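Local coordinates for 2-methyl-aconitate isomerase (PDB 5K87), which catalyses the cis-trans isomerization of 2-methyl-aconitate in propionate breakdown, by base-catalysed proton abstraction coupled with rotation about the C2-C3 bond, at residues A[26-31]-A[110-115]; A[51-56]-A[60-65]; A[116-121]-A[159-164]. The protein carries 1 engineered substitution. All blocks are in the same frame, centred on the assembly; numbering follows the deposited sequence.

Contact 1: residues A[26-31]-A[110-115]; sequences GVFFRL and GNLTAA
The ring of Phe-28 points its far corner at the N-terminal part of helix 113-122, where Ala-115 and Leu-112 receive it. The closest meeting is Phe-28 CZ with Ala-115 CB, 3.5 Å, and the neighbouring CE2 stays 3.9 Å from the same methyl. Leu-112 meets the same CZ with CB and both methyls, CD1 at 4.1 Å, and both residues approach the ring obliquely. The first torsion of Phe-28 (chi1 -73°) sets CG opposite the carbonyl carbon and so swings the ring off strand 24-30 toward the helix. At the ring edge, and in its plane, lies the carbonyl oxygen of Gly-26. Glycine fits at that position because a CB would stand 2.9 Å from Leu-112 CD1. The layout follows the fold of the diaminopimelate epimerase clan, in which strands curl round a central helix; here helix 113-122 supplies the buried side chains. Ahead of its regular bonding, a type I turn runs from Gly-110 to Thr-113, closed by Thr-113 N to Gly-110 O at 3.2 Å. In the next shell, Val-77 and Met-19, from the strands flanking 24-30, also pack on Phe-28. Beyond Leu-112 the turn reaches the active site: the backbone N atoms of Gly-110 and Asn-111 bind malonate, and the amide of substrate-binding Asn-111 is held by Arg-384, Thr-23 and Met-322.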
ATOM      1  N   GLY A  26      -9.618  -3.475   3.636  1.00 10.33           N
ATOM      2  CA  GLY A  26     -10.438  -3.826   2.499  1.00 12.09           C
ATOM      3  C   GLY A  26     -11.485  -2.781   2.190  1.00 10.10           C
ATOM      4  O   GLY A  26     -11.787  -1.910   3.013  1.00 10.56           O
ATOM      5  N   VAL A  27     -12.035  -2.872   0.987  1.00 10.39           N
ATOM      6  CA  VAL A  27     -13.122  -2.014   0.551  1.00  9.89           C
ATOM      7  C   VAL A  27     -14.426  -2.792   0.678  1.00 10.86           C
ATOM      8  O   VAL A  27     -14.569  -3.895   0.123  1.00 11.58           O
ATOM      9  CB  VAL A  27     -12.927  -1.529  -0.903  1.00 10.41           C
ATOM     10  CG1 VAL A  27     -14.036  -0.562  -1.270  1.00 12.49           C
ATOM     11  CG2 VAL A  27     -11.557  -0.887  -1.087  1.00 14.40           C
ATOM     12  N   PHE A  28     -15.365  -2.211   1.424  1.00 10.08           N
ATOM     13  CA  PHE A  28     -16.636  -2.835   1.786  1.00 10.16           C
ATOM     14  C   PHE A  28     -17.798  -2.188   1.055  1.00 10.31           C
ATOM     15  O   PHE A  28     -17.881  -0.955   0.978  1.00 11.29           O
ATOM     16  CB  PHE A  28     -16.886  -2.650   3.283  1.00 10.75           C
ATOM     17  CG  PHE A  28     -16.012  -3.504   4.154  1.00  9.75           C
ATOM     18  CD1 PHE A  28     -14.651  -3.276   4.220  1.00 11.23           C
ATOM     19  CD2 PHE A  28     -16.551  -4.533   4.911  1.00 11.71           C
ATOM     20  CE1 PHE A  28     -13.834  -4.073   5.008  1.00 11.66           C
ATOM     21  CE2 PHE A  28     -15.737  -5.331   5.719  1.00 12.63           C
ATOM     22  CZ  PHE A  28     -14.384  -5.099   5.754  1.00 11.84           C
ATOM     23  N   PHE A  29     -18.703  -3.014   0.541  1.00 10.41           N
ATOM     24  CA  PHE A  29     -19.894  -2.561  -0.163  1.00 11.52           C
ATOM     25  C   PHE A  29     -21.129  -3.249   0.386  1.00 10.53           C
ATOM     26  O   PHE A  29     -21.113  -4.462   0.659  1.00 11.71           O
ATOM     27  CB  PHE A  29     -19.833  -2.954  -1.642  1.00 11.74           C
ATOM     28  CG  PHE A  29     -18.626  -2.448  -2.380  1.00 11.02           C
ATOM     29  CD1 PHE A  29     -18.660  -1.236  -3.045  1.00 12.60           C
ATOM     30  CD2 PHE A  29     -17.470  -3.208  -2.436  1.00 12.98           C
ATOM     31  CE1 PHE A  29     -17.550  -0.787  -3.743  1.00 14.13           C
ATOM     32  CE2 PHE A  29     -16.360  -2.759  -3.129  1.00 13.85           C
ATOM     33  CZ  PHE A  29     -16.405  -1.550  -3.784  1.00 14.34           C
ATOM     34  N   ARG A  30     -22.218  -2.496   0.497  1.00 11.39           N
ATOM     35  CA  ARG A  30     -23.539  -3.096   0.611  1.00 12.41           C
ATOM     36  C   ARG A  30     -23.944  -3.531  -0.774  1.00 12.38           C
ATOM     37  O   ARG A  30     -23.766  -2.777  -1.738  1.00 13.88           O
ATOM     38  CB  ARG A  30     -24.577  -2.063   1.032  1.00 15.59           C
ATOM     39  CG  ARG A  30     -24.610  -1.641   2.471  1.00 19.87           C
ATOM     40  CD  ARG A  30     -25.977  -1.001   2.800  1.00 20.97           C
ATOM     41  NE  ARG A  30     -26.312   0.056   1.849  1.00 20.73           N
ATOM     42  CZ  ARG A  30     -27.392   0.828   1.915  1.00 24.36           C
ATOM     43  NH1 ARG A  30     -28.267   0.670   2.901  1.00 30.84           N
ATOM     44  NH2 ARG A  30     -27.592   1.761   0.992  1.00 21.72           N
ATOM     45  N   LEU A  31     -24.513  -4.723  -0.880  0.59 12.75           N
ATOM     46  CA  LEU A  31     -24.949  -5.252  -2.164  0.59 14.87           C
ATOM     47  C   LEU A  31     -25.818  -4.259  -2.936  0.59 13.66           C
ATOM     48  O   LEU A  31     -25.600  -4.021  -4.123  0.59 14.52           O
ATOM     49  CB  LEU A  31     -25.706  -6.559  -1.946  0.59 14.30           C
ATOM     50  CG  LEU A  31     -26.307  -7.212  -3.187  0.59 15.18           C
ATOM     51  CD1 LEU A  31     -25.210  -7.660  -4.142  0.59 17.37           C
ATOM     52  CD2 LEU A  31     -27.172  -8.392  -2.784  0.59 17.71           C
ATOM     53  N   GLY A 110     -10.509 -13.912   7.552  1.00 12.48           N
ATOM     54  CA  GLY A 110     -10.734 -13.898   8.983  1.00 12.42           C
ATOM     55  C   GLY A 110     -10.497 -12.549   9.620  1.00 12.52           C
ATOM     56  O   GLY A 110     -11.241 -12.150  10.516  1.00 13.37           O
ATOM     57  N   ASN A 111      -9.461 -11.845   9.182  1.00 11.34           N
ATOM     58  CA  ASN A 111      -9.163 -10.538   9.750  1.00 11.84           C
ATOM     59  C   ASN A 111     -10.281  -9.537   9.530  1.00 12.24           C
ATOM     60  O   ASN A 111     -10.553  -8.706  10.397  1.00 12.58           O
ATOM     61  CB  ASN A 111      -7.846  -9.993   9.223  1.00 11.43           C
ATOM     62  CG  ASN A 111      -6.671 -10.489  10.028  1.00 10.85           C
ATOM     63  OD1 ASN A 111      -6.564 -10.200  11.223  1.00 12.75           O
ATOM     64  ND2 ASN A 111      -5.786 -11.254   9.396  1.00 11.99           N
ATOM     65  N   LEU A 112     -10.930  -9.596   8.374  1.00 10.83           N
ATOM     66  CA  LEU A 112     -11.979  -8.631   8.086  1.00 11.54           C
ATOM     67  C   LEU A 112     -13.305  -8.962   8.770  1.00 11.34           C
ATOM     68  O   LEU A 112     -14.227  -8.149   8.733  1.00 11.81           O
ATOM     69  CB  LEU A 112     -12.175  -8.467   6.582  1.00 11.75           C
ATOM     70  CG  LEU A 112     -11.027  -7.761   5.848  1.00 10.88           C
ATOM     71  CD1 LEU A 112     -11.426  -7.523   4.399  1.00 13.34           C
ATOM     72  CD2 LEU A 112     -10.622  -6.446   6.518  1.00 12.75           C
ATOM     73  N   THR A 113     -13.408 -10.115   9.432  1.00 12.07           N
ATOM     74  CA  THR A 113     -14.662 -10.499  10.069  0.58 12.31           C
ATOM     75  C   THR A 113     -15.167  -9.475  11.106  1.00 11.44           C
ATOM     76  O   THR A 113     -16.354  -9.178  11.164  1.00 12.03           O
ATOM     77  CB  THR A 113     -14.556 -11.920  10.661  0.58 14.35           C
ATOM     78  OG1 THR A 113     -14.511 -12.873   9.589  0.58 15.74           O
ATOM     79  CG2 THR A 113     -15.742 -12.224  11.542  0.58 14.27           C
ATOM     80  N   ALA A 114     -14.270  -8.927  11.920  1.00 12.18           N
ATOM     81  CA  ALA A 114     -14.680  -7.889  12.872  1.00 12.85           C
ATOM     82  C   ALA A 114     -15.250  -6.659  12.155  1.00 11.95           C
ATOM     83  O   ALA A 114     -16.218  -6.043  12.607  1.00 12.75           O
ATOM     84  CB  ALA A 114     -13.505  -7.481  13.751  1.00 14.15           C
ATOM     85  N   ALA A 115     -14.626  -6.289  11.038  1.00 11.11           N
ATOM     86  CA  ALA A 115     -15.106  -5.173  10.237  1.00 11.33           C
ATOM     87  C   ALA A 115     -16.445  -5.490   9.578  1.00 11.09           C
ATOM     88  O   ALA A 115     -17.280  -4.595   9.429  1.00 11.82           O
ATOM     89  CB  ALA A 115     -14.065  -4.758   9.210  1.00 12.05           C
TER

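Contact 2: residues A[51-56]-A[60-65]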
ATOM      1  N   ARG A  51     -11.164  -2.849 -10.797  1.00 10.79           N
ATOM      2  CA  ARG A  51     -10.851  -1.463 -11.078  0.65 11.88           C
ATOM      3  C   ARG A  51     -10.821  -0.621  -9.808  1.00 11.43           C
ATOM      4  O   ARG A  51     -10.006   0.286  -9.688  1.00 11.27           O
ATOM      5  CB  ARG A  51     -11.853  -0.899 -12.083  0.65 13.44           C
ATOM      6  CG  ARG A  51     -11.404   0.388 -12.726  0.65 16.85           C
ATOM      7  CD  ARG A  51     -10.114   0.203 -13.516  0.65 17.78           C
ATOM      8  NE  ARG A  51      -9.593   1.497 -13.926  0.65 19.57           N
ATOM      9  CZ  ARG A  51      -8.868   2.282 -13.141  0.65 16.50           C
ATOM     10  NH1 ARG A  51      -8.560   1.889 -11.905  0.65 15.74           N
ATOM     11  NH2 ARG A  51      -8.434   3.445 -13.594  0.65 16.44           N
ATOM     12  N   VAL A  52     -11.705  -0.917  -8.859  1.00 10.22           N
ATOM     13  CA  VAL A  52     -11.675  -0.194  -7.583  1.00 10.81           C
ATOM     14  C   VAL A  52     -10.314  -0.383  -6.901  1.00 10.69           C
ATOM     15  O   VAL A  52      -9.719   0.561  -6.389  1.00 11.38           O
ATOM     16  CB  VAL A  52     -12.805  -0.643  -6.638  1.00 10.29           C
ATOM     17  CG1 VAL A  52     -12.583  -0.103  -5.228  1.00 12.17           C
ATOM     18  CG2 VAL A  52     -14.166  -0.201  -7.184  1.00 12.03           C
ATOM     19  N   ILE A  53      -9.823  -1.620  -6.904  1.00  9.89           N
ATOM     20  CA  ILE A  53      -8.580  -1.963  -6.226  1.00 10.77           C
ATOM     21  C   ILE A  53      -7.325  -1.522  -7.004  1.00 10.45           C
ATOM     22  O   ILE A  53      -6.290  -1.246  -6.404  1.00 11.03           O
ATOM     23  CB  ILE A  53      -8.584  -3.477  -5.912  1.00  9.94           C
ATOM     24  CG1 ILE A  53      -9.578  -3.786  -4.792  1.00 11.86           C
ATOM     25  CG2 ILE A  53      -7.195  -4.005  -5.593  1.00 12.32           C
ATOM     26  CD1 ILE A  53      -9.174  -3.224  -3.422  1.00 14.86           C
ATOM     27  N   GLY A  54      -7.425  -1.464  -8.332  1.00 10.42           N
ATOM     28  CA  GLY A  54      -6.318  -1.028  -9.172  1.00 10.88           C
ATOM     29  C   GLY A  54      -5.618  -2.175  -9.888  1.00 11.39           C
ATOM     30  O   GLY A  54      -4.434  -2.070 -10.226  1.00 12.15           O
ATOM     31  N   SER A  55      -6.349  -3.257 -10.133  1.00 11.01           N
ATOM     32  CA  SER A  55      -5.835  -4.469 -10.773  1.00 11.49           C
ATOM     33  C   SER A  55      -6.503  -4.704 -12.120  1.00 12.15           C
ATOM     34  O   SER A  55      -7.579  -4.177 -12.376  1.00 12.77           O
ATOM     35  CB  SER A  55      -6.122  -5.670  -9.874  1.00 11.89           C
ATOM     36  OG  SER A  55      -5.310  -5.650  -8.725  1.00 13.47           O
ATOM     37  N   PRO A  56      -5.869  -5.510 -12.992  1.00 12.33           N
ATOM     38  CA  PRO A  56      -4.526  -6.078 -12.850  1.00 12.79           C
ATOM     39  C   PRO A  56      -3.481  -5.000 -13.053  1.00 12.07           C
ATOM     40  O   PRO A  56      -3.682  -4.090 -13.861  1.00 12.59           O
ATOM     41  CB  PRO A  56      -4.464  -7.104 -13.988  1.00 13.92           C
ATOM     42  CG  PRO A  56      -5.347  -6.555 -15.029  1.00 16.18           C
ATOM     43  CD  PRO A  56      -6.474  -5.852 -14.293  1.00 14.61           C
ATOM     44  N   ALA A  60       2.707  -3.857 -10.178  1.00 13.01           N
ATOM     45  CA  ALA A  60       2.585  -4.442  -8.834  1.00 13.35           C
ATOM     46  C   ALA A  60       2.636  -3.394  -7.710  1.00 12.95           C
ATOM     47  O   ALA A  60       3.214  -3.636  -6.648  1.00 13.91           O
ATOM     48  CB  ALA A  60       3.639  -5.548  -8.620  1.00 16.75           C
ATOM     49  N   LYS A  61       2.028  -2.230  -7.951  1.00 12.42           N
ATOM     50  CA  LYS A  61       2.004  -1.148  -6.964  0.69 12.84           C
ATOM     51  C   LYS A  61       0.597  -0.692  -6.573  1.00 11.77           C
ATOM     52  O   LYS A  61       0.428  -0.057  -5.540  1.00 12.47           O
ATOM     53  CB  LYS A  61       2.780   0.074  -7.466  0.69 13.24           C
ATOM     54  CG  LYS A  61       4.269  -0.165  -7.677  0.69 14.45           C
ATOM     55  CD  LYS A  61       4.970  -0.515  -6.378  0.69 16.18           C
ATOM     56  CE  LYS A  61       6.454  -0.753  -6.612  0.69 16.13           C
ATOM     57  NZ  LYS A  61       7.134  -1.176  -5.357  0.69 21.79           N
ATOM     58  N   GLN A  62      -0.394  -0.985  -7.411  1.00 10.67           N
ATOM     59  CA  GLN A  62      -1.785  -0.535  -7.200  1.00 11.51           C
ATOM     60  C   GLN A  62      -1.893   0.971  -6.902  1.00 11.55           C
ATOM     61  O   GLN A  62      -2.676   1.412  -6.051  1.00 12.29           O
ATOM     62  CB  GLN A  62      -2.527  -1.412  -6.170  1.00 10.73           C
ATOM     63  CG  GLN A  62      -2.709  -2.842  -6.695  1.00 11.10           C
ATOM     64  CD  GLN A  62      -3.356  -3.794  -5.707  1.00 10.68           C
ATOM     65  OE1 GLN A  62      -3.180  -3.675  -4.494  1.00 12.30           O
ATOM     66  NE2 GLN A  62      -4.098  -4.764  -6.229  1.00 10.65           N
ATOM     67  N   ILE A  63      -1.112   1.760  -7.629  1.00 11.12           N
ATOM     68  CA  ILE A  63      -1.124   3.214  -7.496  1.00 12.38           C
ATOM     69  C   ILE A  63      -2.381   3.816  -8.138  1.00 11.63           C
ATOM     70  O   ILE A  63      -2.738   4.972  -7.898  1.00 13.11           O
ATOM     71  CB  ILE A  63       0.171   3.802  -8.104  1.00 14.45           C
ATOM     72  CG1 ILE A  63       1.369   3.411  -7.253  1.00 26.25           C
ATOM     73  CG2 ILE A  63       0.120   5.320  -8.215  1.00 16.80           C
ATOM     74  CD1 ILE A  63       1.558   4.301  -6.095  1.00 23.99           C
ATOM     75  N   ASP A  64      -3.066   3.032  -8.954  1.00 10.32           N
ATOM     76  CA  ASP A  64      -4.262   3.518  -9.630  1.00 11.78           C
ATOM     77  C   ASP A  64      -5.526   2.859  -9.079  1.00 12.06           C
ATOM     78  O   ASP A  64      -6.480   2.623  -9.807  1.00 13.11           O
ATOM     79  CB  ASP A  64      -4.136   3.299 -11.135  1.00 12.61           C
ATOM     80  CG  ASP A  64      -4.925   4.294 -11.953  1.00 13.05           C
ATOM     81  OD1 ASP A  64      -5.517   5.249 -11.403  1.00 12.93           O
ATOM     82  OD2 ASP A  64      -4.884   4.111 -13.199  1.00 18.23           O
ATOM     83  N   GLY A  65      -5.537   2.586  -7.778  1.00 11.59           N
ATOM     84  CA  GLY A  65      -6.737   2.121  -7.107  1.00 10.98           C
ATOM     85  C   GLY A  65      -6.569   2.110  -5.602  1.00 10.08           C
ATOM     86  O   GLY A  65      -5.602   2.655  -5.058  1.00 11.12           O
TER
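Arg-51 and Asp-64 meet across one side where the chain folds back after helix 43-53, and Gln-62 faces Ile-53 and Ser-55 across the other. In the conformer described, one of two modelled for Arg-51, the side chain leaves the helix with CG opposite the backbone N (chi1 -164°) and bends at chi2, which brings the guanidinium edge to the backbone of Asp-64. There Arg-51 NH1 donates to Asp-64 O at 3.0 Å, the carbonyl pointing almost straight at the donor (172°) and lying near the guanidinium plane. The side-chain pairing is looser: Arg-51 NH2 to Asp-64 OD2 is a long salt bridge of 3.6 Å, with the two flat groups turned 63° apart. Asp-64 finds its stronger partners on the second subunit, whose Arg-20 and Arg-387 both bind OD1.

Gln-62 runs extended beyond CG alongside Ile-53, both pointing the same way, so that CG2 of Ile-53 packs 3.3 Å from Gln-62 NE2. That nitrogen donates to Ser-55 OG at 2.9 Å, in the amide plane, and is also hydrogen-bonded to Ser-74 OG, while OE1 accepts from Ala-69 N. Ser-55 OG is also hydrogen-bonded to Ser-97 O. With a leucine here, Ala-69 N, Ser-55 OG and substrate-binding Ser-74 OG would probably each be left without one mate. Between the two pairs the backbones close up, Gly-54 CA to Gly-65 CA being 3.8 Å. Gly-54, at positive phi, is the C' residue of a Schellman motif ending the helix, and neither glycine has room for a CB. The chemistry is therefore that of a tightly turned, polar helix exit: a buried amide fixed in rotation by bonds at both ends, and an acidic group whose charge is probably balanced mainly across the dimer interface.

Contact 3: residues A[116-121]-A[159-164]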
ATOM      1  N   VAL A 116     -16.669  -6.745   9.201  1.00 11.05           N
ATOM      2  CA  VAL A 116     -17.962  -7.160   8.674  1.00 11.86           C
ATOM      3  C   VAL A 116     -19.067  -6.903   9.693  1.00 10.89           C
ATOM      4  O   VAL A 116     -20.118  -6.360   9.363  1.00 11.76           O
ATOM      5  CB  VAL A 116     -17.935  -8.652   8.271  1.00 10.63           C
ATOM      6  CG1 VAL A 116     -19.339  -9.188   8.060  1.00 12.08           C
ATOM      7  CG2 VAL A 116     -17.076  -8.839   7.027  1.00 12.42           C
ATOM      8  N   GLY A 117     -18.819  -7.288  10.944  1.00 11.03           N
ATOM      9  CA  GLY A 117     -19.806  -7.080  11.989  1.00 12.74           C
ATOM     10  C   GLY A 117     -20.127  -5.612  12.171  1.00 11.36           C
ATOM     11  O   GLY A 117     -21.295  -5.225  12.228  1.00 12.73           O
ATOM     12  N   ALA A 118     -19.084  -4.795  12.262  1.00 11.01           N
ATOM     13  CA  ALA A 118     -19.254  -3.355  12.413  1.00 12.44           C
ATOM     14  C   ALA A 118     -19.981  -2.734  11.223  1.00 12.43           C
ATOM     15  O   ALA A 118     -20.887  -1.908  11.398  1.00 13.19           O
ATOM     16  CB  ALA A 118     -17.914  -2.685  12.619  1.00 12.34           C
ATOM     17  N   PHE A 119     -19.578  -3.112  10.010  1.00 12.37           N
ATOM     18  CA  PHE A 119     -20.180  -2.552   8.806  1.00 12.34           C
ATOM     19  C   PHE A 119     -21.670  -2.874   8.763  1.00 12.78           C
ATOM     20  O   PHE A 119     -22.497  -2.017   8.441  1.00 14.07           O
ATOM     21  CB  PHE A 119     -19.481  -3.074   7.547  1.00 12.53           C
ATOM     22  CG  PHE A 119     -20.041  -2.507   6.259  1.00 13.85           C
ATOM     23  CD1 PHE A 119     -21.217  -3.011   5.707  1.00 17.59           C
ATOM     24  CD2 PHE A 119     -19.406  -1.470   5.610  1.00 13.93           C
ATOM     25  CE1 PHE A 119     -21.734  -2.489   4.518  1.00 15.61           C
ATOM     26  CE2 PHE A 119     -19.916  -0.951   4.420  1.00 13.98           C
ATOM     27  CZ  PHE A 119     -21.065  -1.468   3.876  1.00 14.86           C
ATOM     28  N   ALA A 120     -22.014  -4.110   9.085  1.00 12.99           N
ATOM     29  CA  ALA A 120     -23.403  -4.532   9.033  1.00 12.93           C
ATOM     30  C   ALA A 120     -24.267  -3.709   9.981  1.00 13.78           C
ATOM     31  O   ALA A 120     -25.351  -3.259   9.607  1.00 14.76           O
ATOM     32  CB  ALA A 120     -23.513  -6.004   9.351  1.00 14.80           C
ATOM     33  N   ILE A 121     -23.789  -3.511  11.203  1.00 13.34           N
ATOM     34  CA  ILE A 121     -24.499  -2.695  12.182  1.00 13.58           C
ATOM     35  C   ILE A 121     -24.656  -1.259  11.682  1.00 13.75           C
ATOM     36  O   ILE A 121     -25.745  -0.682  11.731  1.00 14.94           O
ATOM     37  CB  ILE A 121     -23.770  -2.697  13.526  1.00 12.92           C
ATOM     38  CG1 ILE A 121     -23.837  -4.091  14.157  1.00 13.72           C
ATOM     39  CG2 ILE A 121     -24.365  -1.628  14.462  1.00 14.84           C
ATOM     40  CD1 ILE A 121     -22.799  -4.320  15.216  1.00 16.16           C
ATOM     41  N   GLY A 159     -26.037   3.647  20.495  1.00 19.60           N
ATOM     42  CA  GLY A 159     -26.651   3.109  19.299  1.00 18.31           C
ATOM     43  C   GLY A 159     -25.743   2.991  18.086  1.00 20.74           C
ATOM     44  O   GLY A 159     -26.224   2.709  16.992  1.00 22.71           O
ATOM     45  N   ALA A 160     -24.447   3.219  18.259  1.00 16.98           N
ATOM     46  CA  ALA A 160     -23.516   3.111  17.137  1.00 17.39           C
ATOM     47  C   ALA A 160     -22.359   2.217  17.535  1.00 17.19           C
ATOM     48  O   ALA A 160     -22.104   2.014  18.720  1.00 16.05           O
ATOM     49  CB  ALA A 160     -23.010   4.482  16.725  1.00 20.34           C
ATOM     50  N   VAL A 161     -21.651   1.683  16.543  1.00 14.94           N
ATOM     51  CA  VAL A 161     -20.476   0.876  16.817  1.00 14.57           C
ATOM     52  C   VAL A 161     -19.476   1.673  17.654  1.00 13.48           C
ATOM     53  O   VAL A 161     -19.187   2.842  17.359  1.00 13.65           O
ATOM     54  CB  VAL A 161     -19.823   0.384  15.511  1.00 12.79           C
ATOM     55  CG1 VAL A 161     -18.485  -0.286  15.801  1.00 13.27           C
ATOM     56  CG2 VAL A 161     -20.768  -0.562  14.764  1.00 14.28           C
ATOM     57  N   GLN A 162     -18.970   1.042  18.706  1.00 13.20           N
ATOM     58  CA  GLN A 162     -17.866   1.582  19.460  1.00 12.89           C
ATOM     59  C   GLN A 162     -16.587   1.099  18.773  1.00 13.85           C
ATOM     60  O   GLN A 162     -16.223  -0.068  18.888  1.00 13.96           O
ATOM     61  CB  GLN A 162     -17.936   1.087  20.907  1.00 13.99           C
ATOM     62  CG  GLN A 162     -16.727   1.454  21.753  1.00 14.74           C
ATOM     63  CD  GLN A 162     -16.673   2.938  22.082  1.00 14.92           C
ATOM     64  OE1 GLN A 162     -17.662   3.519  22.538  1.00 17.29           O
ATOM     65  NE2 GLN A 162     -15.527   3.559  21.837  1.00 14.43           N
ATOM     66  N   GLU A 163     -15.929   1.987  18.034  1.00 12.50           N
ATOM     67  CA  GLU A 163     -14.742   1.622  17.262  1.00 13.28           C
ATOM     68  C   GLU A 163     -13.473   1.740  18.084  1.00 13.03           C
ATOM     69  O   GLU A 163     -12.580   0.900  18.005  1.00 13.46           O
ATOM     70  CB  GLU A 163     -14.597   2.552  16.056  1.00 13.53           C
ATOM     71  CG  GLU A 163     -15.745   2.565  15.094  1.00 13.47           C
ATOM     72  CD  GLU A 163     -15.376   3.350  13.852  1.00 12.79           C
ATOM     73  OE1 GLU A 163     -15.361   4.610  13.894  1.00 13.05           O
ATOM     74  OE2 GLU A 163     -15.039   2.704  12.826  1.00 13.43           O
ATOM     75  N   THR A 164     -13.387   2.815  18.863  1.00 13.21           N
ATOM     76  CA  THR A 164     -12.165   3.165  19.568  1.00 13.70           C
ATOM     77  C   THR A 164     -12.076   2.437  20.905  1.00 14.17           C
ATOM     78  O   THR A 164     -13.090   2.008  21.453  1.00 14.19           O
ATOM     79  CB  THR A 164     -12.105   4.680  19.815  1.00 13.85           C
ATOM     80  OG1 THR A 164     -13.286   5.083  20.520  1.00 15.66           O
ATOM     81  CG2 THR A 164     -12.038   5.446  18.485  1.00 14.97           C
TER
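Val-161 holds CG1 opposite its backbone N (chi1 172°), a setting that spreads both of its methyls toward helix 113-122, while Ile-121 (chi1 -68°) sets its CG2 opposite the backbone N, where it meets CG2 of Val-161. The arrangement illustrates how a central helix is closed in by its barrel, as in the diaminopimelate epimerase clan: the short strand 160-161, paired antiparallel with strand 148-157, lays one valine against the last turns of the helix. CG1 of Val-161 meets Ala-118 alone, whereas CG2 touches both helix residues. Val-161 CG1 reaches Ala-118 CB at 4.0 Å, and Val-161 CG2 reaches Ile-121 CG2 at 3.8 Å, the two branched side chains crossing at a slant. No hydrogen bond spans the two segments, and Val-161 supplies half of the modest surface they bury.

The contact gains depth from what lies behind it. Val-154 of strand 148-157 touches both Val-161 and Ile-121, and Cys-137 and Val-139 of strand 135-143 continue the apolar lining under Ile-121. Past Val-161 the chain changes character and turns to the second subunit, whose Arg-395 forms a salt bridge with Glu-163. The segment is braced from within by Gln-162 NE2, which donates to Thr-164 O at 2.9 Å with an N-H...O angle of 159°; the donor stands above the carbonyl plane, and the same nitrogen also serves Phe-8 O of the second subunit. On the helix side, the carbonyl of Ala-118, already hydrogen-bonded by Ser-122 OG, has Val-161 CG2 3.6 Å from its oxygen.

Contacts 1 and 3 share helix 113-122, and Phe-119 of contact 3 packs on Phe-28 and Arg-30 of contact 1, so the helix is gripped by strand 24-30 on its N-terminal half and by strand 160-161 farther along. Contact 1 is wholly buried and apolar beside the active site; contact 3, also apolar, lies nearer the surface. Contact 2 is buried too, but mostly polar, and it joins contact 1 through Val-27 on Ile-53 and Val-52, across the other side of strand 24-30. Contacts 2 and 3 do not touch, their nearest atoms being about 12 Å apart, yet both meet the second subunit, which contact 1 does not.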